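Local coordinates for ABC-type transport system, molybdenum-specific extracellular solute-binding protein (Clostridium difficile, PDB 4KD5), which probably binds molybdate or tungstate outside the cell and delivers it to an ABC transporter, at residues D88-S93 and I178-K183; K111-G116 and V164-F169; K17-K22 and K222-F227. One frame throughout, in Å; residues are numbered along the deposited sequence. Where two conformers were deposited one is given.

Contact 1 (D88-S93 and I178-K183); sequences DLVLIS and IKVVEK
Strands 89-93 and 178-183 pair in an antiparallel, strongly twisted manner, their axes 4.6 Å apart at closest and 135° apart in direction. The ladder starts at V90 with K183 and L91 with E182, then slips by one residue, so that I92 faces V180 and S93 faces K179. The extra residue is V181, which shares the position opposite L91 with E182 in a classic beta bulge; its own backbone has helix-like torsions. L91 holds both: its N donates to E182 O over 2.8 Å in a nearly straight bond (171°), while its O takes V181 N, also at 2.8 Å but bent at the hydrogen to 138°. Beyond the bulge S93 and K179 exchange a pair of bonds, and K179 N, 2.9 Å from S93 O, sits above that carbonyl's plane.

On the face carrying V90 and I92, K183 lies alongside V90, its CG 3.6 Å from V90 CG1, with the lysine chain extended beyond CG. V180 CG1 comes to 3.8 Å from V90 CB. Farther along, I92 and I178 cross obliquely, I92 CG2 meeting I178 CD1 at 3.9 Å. At the bulge V181 points toward 89-93, and its CG2 lies 3.2 Å from S93 OG. E182 reaches off the pair to bond M102 N through OE2, and the K183 ammonium makes a cation-pi contact with F169.

The other edge of 89-93 is taken by strand 164-168, through backbone bonds of V90 with V167 and I92 with G165, so this is an inner strand of the sheet. L154 of helix 150-159 packs on both I92 and I178, and V164 and M102 cover L91.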
loop_
_atom_site.group_PDB
_atom_site.type_symbol
_atom_site.label_atom_id
_atom_site.label_comp_id
_atom_site.label_asym_id
_atom_site.label_seq_id
_atom_site.Cartn_x
_atom_site.Cartn_y
_atom_site.Cartn_z
ATOM N N ASP A 88 -11.791 12.535 28.145
ATOM C CA ASP A 88 -12.029 12.384 29.572
ATOM C C ASP A 88 -13.106 13.349 30.031
ATOM O O ASP A 88 -13.171 14.482 29.559
ATOM C CB ASP A 88 -10.739 12.611 30.366
ATOM C CG ASP A 88 -10.051 11.315 30.742
ATOM O OD1 ASP A 88 -10.761 10.310 30.946
ATOM O OD2 ASP A 88 -8.806 11.299 30.834
ATOM N N LEU A 89 -13.963 12.888 30.940
ATOM C CA LEU A 89 -14.979 13.750 31.533
ATOM C C LEU A 89 -14.348 14.409 32.751
ATOM O O LEU A 89 -13.913 13.722 33.682
ATOM C CB LEU A 89 -16.198 12.937 31.961
ATOM C CG LEU A 89 -17.604 13.529 31.846
ATOM C CD1 LEU A 89 -18.354 13.384 33.148
ATOM C CD2 LEU A 89 -17.581 14.981 31.431
ATOM N N VAL A 90 -14.280 15.736 32.746
ATOM C CA VAL A 90 -13.599 16.445 33.823
ATOM C C VAL A 90 -14.499 17.407 34.586
ATOM O O VAL A 90 -15.535 17.844 34.080
ATOM C CB VAL A 90 -12.343 17.190 33.317
ATOM C CG1 VAL A 90 -11.342 16.213 32.739
ATOM C CG2 VAL A 90 -12.726 18.234 32.274
ATOM N N LEU A 91 -14.087 17.719 35.811
ATOM C CA LEU A 91 -14.772 18.699 36.646
ATOM C C LEU A 91 -14.024 20.032 36.582
ATOM O O LEU A 91 -12.837 20.106 36.912
ATOM C CB LEU A 91 -14.834 18.209 38.093
ATOM C CG LEU A 91 -15.481 19.125 39.134
ATOM C CD1 LEU A 91 -16.955 19.334 38.843
ATOM C CD2 LEU A 91 -15.292 18.573 40.540
ATOM N N ILE A 92 -14.715 21.085 36.156
ATOM C CA ILE A 92 -14.086 22.398 36.037
ATOM C C ILE A 92 -14.657 23.433 37.010
ATOM O O ILE A 92 -15.766 23.281 37.525
ATOM C CB ILE A 92 -14.193 22.956 34.610
ATOM C CG1 ILE A 92 -15.657 23.107 34.203
ATOM C CG2 ILE A 92 -13.436 22.076 33.620
ATOM C CD1 ILE A 92 -15.852 23.891 32.932
ATOM N N SER A 93 -13.888 24.493 37.237
ATOM C CA SER A 93 -14.328 25.645 38.015
ATOM C C SER A 93 -13.646 26.877 37.431
ATOM O O SER A 93 -12.898 26.768 36.463
ATOM C CB SER A 93 -13.971 25.476 39.487
ATOM O OG SER A 93 -12.576 25.371 39.663
ATOM N N ILE A 178 -10.792 29.179 33.080
ATOM C CA ILE A 178 -11.261 28.050 33.872
ATOM C C ILE A 178 -10.070 27.201 34.290
ATOM O O ILE A 178 -8.959 27.394 33.793
ATOM C CB ILE A 178 -12.233 27.157 33.086
ATOM C CG1 ILE A 178 -11.535 26.529 31.882
ATOM C CG2 ILE A 178 -13.447 27.941 32.639
ATOM C CD1 ILE A 178 -11.579 25.021 31.883
ATOM N N LYS A 179 -10.313 26.254 35.188
ATOM C CA LYS A 179 -9.280 25.321 35.619
ATOM C C LYS A 179 -9.880 23.927 35.800
ATOM O O LYS A 179 -11.044 23.794 36.185
ATOM C CB LYS A 179 -8.620 25.824 36.904
ATOM C CG LYS A 179 -8.768 24.909 38.107
ATOM C CD LYS A 179 -8.406 25.662 39.383
ATOM C CE LYS A 179 -8.532 24.768 40.608
ATOM N NZ LYS A 179 -8.306 25.516 41.878
ATOM N N VAL A 180 -9.099 22.892 35.497
ATOM C CA VAL A 180 -9.569 21.514 35.640
ATOM C C VAL A 180 -9.295 21.018 37.053
ATOM O O VAL A 180 -8.148 20.742 37.411
ATOM C CB VAL A 180 -8.906 20.582 34.611
ATOM C CG1 VAL A 180 -9.388 19.150 34.787
ATOM C CG2 VAL A 180 -9.205 21.059 33.204
ATOM N N VAL A 181 -10.356 20.909 37.847
ATOM C CA VAL A 181 -10.250 20.531 39.253
ATOM C C VAL A 181 -9.834 19.073 39.434
ATOM O O VAL A 181 -8.929 18.758 40.207
ATOM C CB VAL A 181 -11.590 20.747 39.971
ATOM C CG1 VAL A 181 -11.483 20.339 41.416
ATOM C CG2 VAL A 181 -12.025 22.199 39.868
ATOM N N GLU A 182 -10.512 18.186 38.717
ATOM C CA GLU A 182 -10.256 16.756 38.824
ATOM C C GLU A 182 -10.861 16.033 37.629
ATOM O O GLU A 182 -11.897 16.449 37.103
ATOM C CB GLU A 182 -10.852 16.209 40.126
ATOM C CG GLU A 182 -10.447 14.776 40.445
ATOM C CD GLU A 182 -11.072 14.259 41.731
ATOM O OE1 GLU A 182 -11.154 13.024 41.894
ATOM O OE2 GLU A 182 -11.473 15.082 42.582
ATOM N N LYS A 183 -10.215 14.957 37.192
ATOM C CA LYS A 183 -10.766 14.138 36.123
ATOM C C LYS A 183 -11.545 12.983 36.733
ATOM O O LYS A 183 -11.047 12.304 37.630
ATOM C CB LYS A 183 -9.652 13.608 35.217
ATOM C CG LYS A 183 -8.694 14.688 34.723
ATOM C CD LYS A 183 -7.919 14.248 33.486
ATOM C CE LYS A 183 -7.063 15.385 32.942
ATOM N NZ LYS A 183 -6.462 15.059 31.619
#

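Contact 2 (K111-G116 and V164-F169); sequences KKIAVG and VGFVYF
F166 carries the side-chain packing here, and its route is easiest to follow outward from the backbone. Strands 113-116 and 164-168 run parallel, 22° apart in direction, and put F166 just past the pairing of A114 with G165. F166 CB lies 4.1 Å from V115 CG1. With chi1 at -81°, CG stands roughly anti to the carbonyl carbon, beside the backbone N, and the ring lies alongside the I113 and V115 side chains. F166 CD2 is then 3.7 Å from V115 CG1, which meets the ring obliquely. Next along the rim, F166 CE2 comes to 4.0 Å from I113 CG2, a methyl that sits at the ring edge, near its plane. I113 in turn lies side by side with V164, its CG1 3.7 Å from V164 CG2, so one row of side chains runs V164, I113, F166, V115.

Beneath that row the main chain does the joining. A114 bonds in both directions: its N gives an almost straight bond (176°) to V164 O at 2.9 Å, entering from above the carbonyl plane, and its O accepts F166 N at 2.9 Å nearly along the C=O axis. G165 CA also approaches A114 O, at 3.2 Å. A weaker bond runs from V164 N to K112 O at the start of the ladder. The A114 methyl faces V153 and W156 of helix 150-159, while L89 and A127 touch F166.

Strand 164-168 ends at Y168, a predicted molybdate-site residue touching A123 of helix 122-133. The chemistry is that of a buried parallel strand pair in a mixed sheet: main-chain N-H and C=O groups answer one another, and the side chains that touch are hydrocarbon throughout.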
loop_
_atom_site.group_PDB
_atom_site.type_symbol
_atom_site.label_atom_id
_atom_site.label_comp_id
_atom_site.label_asym_id
_atom_site.label_seq_id
_atom_site.Cartn_x
_atom_site.Cartn_y
_atom_site.Cartn_z
ATOM N N LYS A 111 -22.886 25.371 44.986
ATOM C CA LYS A 111 -24.330 25.523 45.030
ATOM C C LYS A 111 -24.932 25.173 43.678
ATOM O O LYS A 111 -26.045 24.669 43.596
ATOM C CB LYS A 111 -24.697 26.953 45.439
ATOM C CG LYS A 111 -24.207 27.340 46.831
ATOM C CD LYS A 111 -24.461 28.810 47.147
ATOM C CE LYS A 111 -24.169 29.126 48.612
ATOM N NZ LYS A 111 -22.796 28.732 49.027
ATOM N N LYS A 112 -24.180 25.435 42.617
ATOM C CA LYS A 112 -24.680 25.223 41.265
ATOM C C LYS A 112 -23.699 24.419 40.411
ATOM O O LYS A 112 -22.587 24.874 40.119
ATOM C CB LYS A 112 -25.034 26.571 40.619
ATOM C CG LYS A 112 -26.044 27.373 41.440
ATOM C CD LYS A 112 -26.386 28.709 40.815
ATOM C CE LYS A 112 -27.087 28.504 39.500
ATOM N NZ LYS A 112 -27.316 29.782 38.778
ATOM N N ILE A 113 -24.122 23.211 40.039
ATOM C CA ILE A 113 -23.328 22.313 39.204
ATOM C C ILE A 113 -23.841 22.340 37.763
ATOM O O ILE A 113 -24.970 21.931 37.490
ATOM C CB ILE A 113 -23.374 20.867 39.742
ATOM C CG1 ILE A 113 -22.815 20.811 41.164
ATOM C CG2 ILE A 113 -22.606 19.919 38.836
ATOM C CD1 ILE A 113 -22.891 19.444 41.812
ATOM N N ALA A 114 -23.009 22.817 36.841
ATOM C CA ALA A 114 -23.405 22.908 35.435
ATOM C C ALA A 114 -23.117 21.609 34.690
ATOM O O ALA A 114 -21.987 21.118 34.704
ATOM C CB ALA A 114 -22.704 24.062 34.755
ATOM N N VAL A 115 -24.137 21.062 34.031
ATOM C CA VAL A 115 -23.970 19.883 33.177
ATOM C C VAL A 115 -24.761 20.054 31.885
ATOM O O VAL A 115 -25.688 20.864 31.822
ATOM C CB VAL A 115 -24.452 18.581 33.866
ATOM C CG1 VAL A 115 -23.643 18.274 35.115
ATOM C CG2 VAL A 115 -25.935 18.673 34.191
ATOM N N GLY A 116 -24.406 19.288 30.858
ATOM C CA GLY A 116 -25.182 19.295 29.631
ATOM C C GLY A 116 -26.483 18.533 29.817
ATOM O O GLY A 116 -26.572 17.662 30.691
ATOM N N VAL A 164 -19.251 24.866 39.736
ATOM C CA VAL A 164 -18.483 23.872 38.994
ATOM C C VAL A 164 -19.224 23.408 37.744
ATOM O O VAL A 164 -20.387 23.759 37.534
ATOM C CB VAL A 164 -18.139 22.639 39.848
ATOM C CG1 VAL A 164 -17.405 23.049 41.096
ATOM C CG2 VAL A 164 -19.407 21.886 40.216
ATOM N N GLY A 165 -18.545 22.610 36.923
ATOM C CA GLY A 165 -19.142 22.084 35.708
ATOM C C GLY A 165 -18.556 20.753 35.273
ATOM O O GLY A 165 -17.469 20.367 35.710
ATOM N N PHE A 166 -19.287 20.046 34.416
ATOM C CA PHE A 166 -18.797 18.800 33.833
ATOM C C PHE A 166 -18.612 18.968 32.332
ATOM O O PHE A 166 -19.516 19.423 31.628
ATOM C CB PHE A 166 -19.745 17.638 34.136
ATOM C CG PHE A 166 -19.553 17.046 35.501
ATOM C CD1 PHE A 166 -18.583 16.081 35.716
ATOM C CD2 PHE A 166 -20.335 17.457 36.570
ATOM C CE1 PHE A 166 -18.396 15.530 36.973
ATOM C CE2 PHE A 166 -20.152 16.909 37.831
ATOM C CZ PHE A 166 -19.182 15.945 38.031
ATOM N N VAL A 167 -17.434 18.597 31.845
ATOM C CA VAL A 167 -17.041 18.931 30.486
ATOM C C VAL A 167 -15.947 17.969 30.010
ATOM O O VAL A 167 -15.320 17.306 30.830
ATOM C CB VAL A 167 -16.586 20.409 30.439
ATOM C CG1 VAL A 167 -15.079 20.515 30.346
ATOM C CG2 VAL A 167 -17.251 21.148 29.302
ATOM N N TYR A 168 -15.740 17.859 28.698
ATOM C CA TYR A 168 -14.625 17.057 28.184
ATOM C C TYR A 168 -13.310 17.802 28.400
ATOM O O TYR A 168 -13.290 19.029 28.397
ATOM C CB TYR A 168 -14.801 16.750 26.695
ATOM C CG TYR A 168 -15.898 15.763 26.376
ATOM C CD1 TYR A 168 -16.423 14.934 27.354
ATOM C CD2 TYR A 168 -16.401 15.656 25.090
ATOM C CE1 TYR A 168 -17.423 14.030 27.060
ATOM C CE2 TYR A 168 -17.397 14.757 24.788
ATOM C CZ TYR A 168 -17.904 13.948 25.778
ATOM O OH TYR A 168 -18.896 13.050 25.483
ATOM N N PHE A 169 -12.210 17.075 28.572
ATOM C CA PHE A 169 -10.924 17.735 28.759
ATOM C C PHE A 169 -10.547 18.557 27.531
ATOM O O PHE A 169 -9.945 19.621 27.649
ATOM C CB PHE A 169 -9.829 16.723 29.069
ATOM C CG PHE A 169 -8.554 17.350 29.544
ATOM C CD1 PHE A 169 -8.529 18.092 30.717
ATOM C CD2 PHE A 169 -7.380 17.196 28.827
ATOM C CE1 PHE A 169 -7.357 18.673 31.160
ATOM C CE2 PHE A 169 -6.200 17.775 29.268
ATOM C CZ PHE A 169 -6.190 18.514 30.436
#

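Contact 3 (K17-K22 and K222-F227); sequences KEAMAK and KIFEEF
Helices 17-22 and 222-226 cross at 138°, roughly antiparallel, with axes 9.0 Å apart; their CA atoms come nearest at A19 and F224. The centrepiece is F227, at the end of 222-227, whose ring lies flat against the backbone of the first helix. A19 CA stands 3.7 Å above the F227 ring centroid, 11° off the normal, a CH-pi contact, and E18 C lies over the same face nearer the rim. The A19 methyl fits between two rings, 3.7 Å from F224 CD1 and 3.9 Å from F227 CD2. M20, a selenomethionine bent at chi2 and chi3, brings SE to the edge of the F224 ring, 4.0 Å from CZ, a Met-aromatic contact. On the outer flank, K22 crosses over I223, its CG 3.8 Å from I223 CG2. The lysine chain then bends to a long salt bridge, K22 NZ to E226 OE2 at 3.8 Å, and E26 offers that ammonium a second, weak ion pair.

Inward, F224 rests on L84 and V85 of strand 82-94 and M20 on Y40 of strand 34-41, so the helix pair packs down onto the sheet.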
loop_
_atom_site.group_PDB
_atom_site.type_symbol
_atom_site.label_atom_id
_atom_site.label_comp_id
_atom_site.label_asym_id
_atom_site.label_seq_id
_atom_site.Cartn_x
_atom_site.Cartn_y
_atom_site.Cartn_z
ATOM N N LYS A 17 -11.864 19.129 14.598
ATOM C CA LYS A 17 -11.346 20.109 13.626
ATOM C C LYS A 17 -10.003 20.750 13.970
ATOM O O LYS A 17 -9.129 20.882 13.109
ATOM C CB LYS A 17 -12.386 21.202 13.322
ATOM C CG LYS A 17 -11.828 22.390 12.537
ATOM C CD LYS A 17 -12.908 23.398 12.129
ATOM C CE LYS A 17 -13.457 23.106 10.739
ATOM N NZ LYS A 17 -14.411 24.149 10.261
ATOM N N GLU A 18 -9.835 21.135 15.231
ATOM C CA GLU A 18 -8.609 21.803 15.654
ATOM C C GLU A 18 -7.415 20.853 15.658
ATOM O O GLU A 18 -6.295 21.256 15.355
ATOM C CB GLU A 18 -8.789 22.462 17.026
ATOM C CG GLU A 18 -9.975 23.417 17.110
ATOM C CD GLU A 18 -11.269 22.717 17.485
ATOM O OE1 GLU A 18 -11.361 22.204 18.620
ATOM O OE2 GLU A 18 -12.192 22.676 16.646
ATOM N N ALA A 19 -7.657 19.588 15.984
ATOM C CA ALA A 19 -6.583 18.598 16.009
ATOM C C ALA A 19 -6.166 18.178 14.601
ATOM O O ALA A 19 -4.981 17.977 14.328
ATOM C CB ALA A 19 -6.995 17.384 16.818
HETATM N N MSE A 20 -7.149 18.051 13.713
HETATM C CA MSE A 20 -6.918 17.569 12.352
HETATM C C MSE A 20 -6.103 18.542 11.511
HETATM O O MSE A 20 -5.482 18.150 10.523
HETATM C CB MSE A 20 -8.245 17.271 11.654
HETATM C CG MSE A 20 -9.034 16.126 12.259
HETATM SE SE MSE A 20 -7.996 14.507 12.502
HETATM C CE MSE A 20 -7.678 14.091 10.642
ATOM N N ALA A 21 -6.108 19.811 11.900
ATOM C CA ALA A 21 -5.309 20.819 11.211
ATOM C C ALA A 21 -3.816 20.628 11.477
ATOM O O ALA A 21 -2.993 20.792 10.576
ATOM C CB ALA A 21 -5.753 22.209 11.616
ATOM N N LYS A 22 -3.466 20.292 12.714
ATOM C CA LYS A 22 -2.078 20.000 13.059
ATOM C C LYS A 22 -1.680 18.639 12.486
ATOM O O LYS A 22 -0.517 18.415 12.157
ATOM C CB LYS A 22 -1.888 20.026 14.577
ATOM C CG LYS A 22 -0.454 19.840 15.052
ATOM C CD LYS A 22 0.393 21.075 14.782
ATOM C CE LYS A 22 1.472 21.261 15.844
ATOM N NZ LYS A 22 2.416 20.114 15.944
ATOM N N LYS A 222 0.479 12.043 20.156
ATOM C CA LYS A 222 0.931 13.235 20.875
ATOM C C LYS A 222 0.329 14.525 20.323
ATOM O O LYS A 222 0.227 15.520 21.037
ATOM C CB LYS A 222 2.463 13.329 20.881
ATOM C CG LYS A 222 3.155 12.341 21.810
ATOM C CD LYS A 222 4.640 12.657 21.945
ATOM C CE LYS A 222 5.375 11.586 22.741
ATOM N NZ LYS A 222 6.825 11.910 22.909
ATOM N N ILE A 223 -0.056 14.506 19.051
ATOM C CA ILE A 223 -0.726 15.652 18.439
ATOM C C ILE A 223 -2.141 15.797 18.997
ATOM O O ILE A 223 -2.568 16.897 19.351
ATOM C CB ILE A 223 -0.754 15.541 16.898
ATOM C CG1 ILE A 223 0.630 15.842 16.322
ATOM C CG2 ILE A 223 -1.768 16.498 16.298
ATOM C CD1 ILE A 223 0.680 15.776 14.816
ATOM N N PHE A 224 -2.858 14.683 19.090
ATOM C CA PHE A 224 -4.201 14.690 19.649
ATOM C C PHE A 224 -4.190 15.069 21.131
ATOM O O PHE A 224 -5.174 15.596 21.643
ATOM C CB PHE A 224 -4.875 13.327 19.453
ATOM C CG PHE A 224 -5.316 13.058 18.041
ATOM C CD1 PHE A 224 -6.372 13.761 17.484
ATOM C CD2 PHE A 224 -4.690 12.085 17.279
ATOM C CE1 PHE A 224 -6.785 13.508 16.183
ATOM C CE2 PHE A 224 -5.100 11.826 15.983
ATOM C CZ PHE A 224 -6.151 12.542 15.435
ATOM N N GLU A 225 -3.075 14.809 21.811
ATOM C CA GLU A 225 -2.938 15.143 23.230
ATOM C C GLU A 225 -2.645 16.629 23.473
ATOM O O GLU A 225 -2.833 17.135 24.580
ATOM C CB GLU A 225 -1.897 14.232 23.902
ATOM C CG GLU A 225 -2.324 12.767 23.963
ATOM C CD GLU A 225 -1.172 11.816 24.242
ATOM O OE1 GLU A 225 -0.066 12.294 24.569
ATOM O OE2 GLU A 225 -1.374 10.587 24.127
ATOM N N GLU A 226 -2.189 17.323 22.435
ATOM C CA GLU A 226 -2.040 18.774 22.493
ATOM C C GLU A 226 -3.415 19.424 22.564
ATOM O O GLU A 226 -3.567 20.537 23.056
ATOM C CB GLU A 226 -1.304 19.293 21.251
ATOM C CG GLU A 226 0.122 18.797 21.084
ATOM C CD GLU A 226 0.721 19.192 19.743
ATOM O OE1 GLU A 226 0.084 19.981 19.014
ATOM O OE2 GLU A 226 1.827 18.712 19.413
ATOM N N PHE A 227 -4.415 18.715 22.058
ATOM C CA PHE A 227 -5.751 19.276 21.940
ATOM C C PHE A 227 -6.715 18.701 22.975
ATOM O O PHE A 227 -7.935 18.832 22.845
ATOM C CB PHE A 227 -6.272 19.101 20.505
ATOM C CG PHE A 227 -5.507 19.904 19.484
ATOM C CD1 PHE A 227 -5.923 21.180 19.138
ATOM C CD2 PHE A 227 -4.362 19.394 18.888
ATOM C CE1 PHE A 227 -5.218 21.931 18.208
ATOM C CE2 PHE A 227 -3.651 20.139 17.957
ATOM C CZ PHE A 227 -4.081 21.408 17.617
#

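Overall arrangement
From the N terminus, the chain lays down helix 17-28 early, and helix 218-226, near the C-terminal end, returns to it to close contact 3, the outermost loop. Inside that loop strand 82-94 opens contact 1, closed by strand 178-183, and within it strand 113-116 opens contact 2, closed by strand 164-168. The three are therefore nested and none cross. Contacts 1 and 2 belong to one sheet, with strands 82-94 and 164-168 as neighbours in it, and their centres are 8 Å apart. Contact 3 lies in the other lobe, its centre about 20 Å from that of contact 1, consistent with the two-lobed fold of bacterial solute-binding proteins.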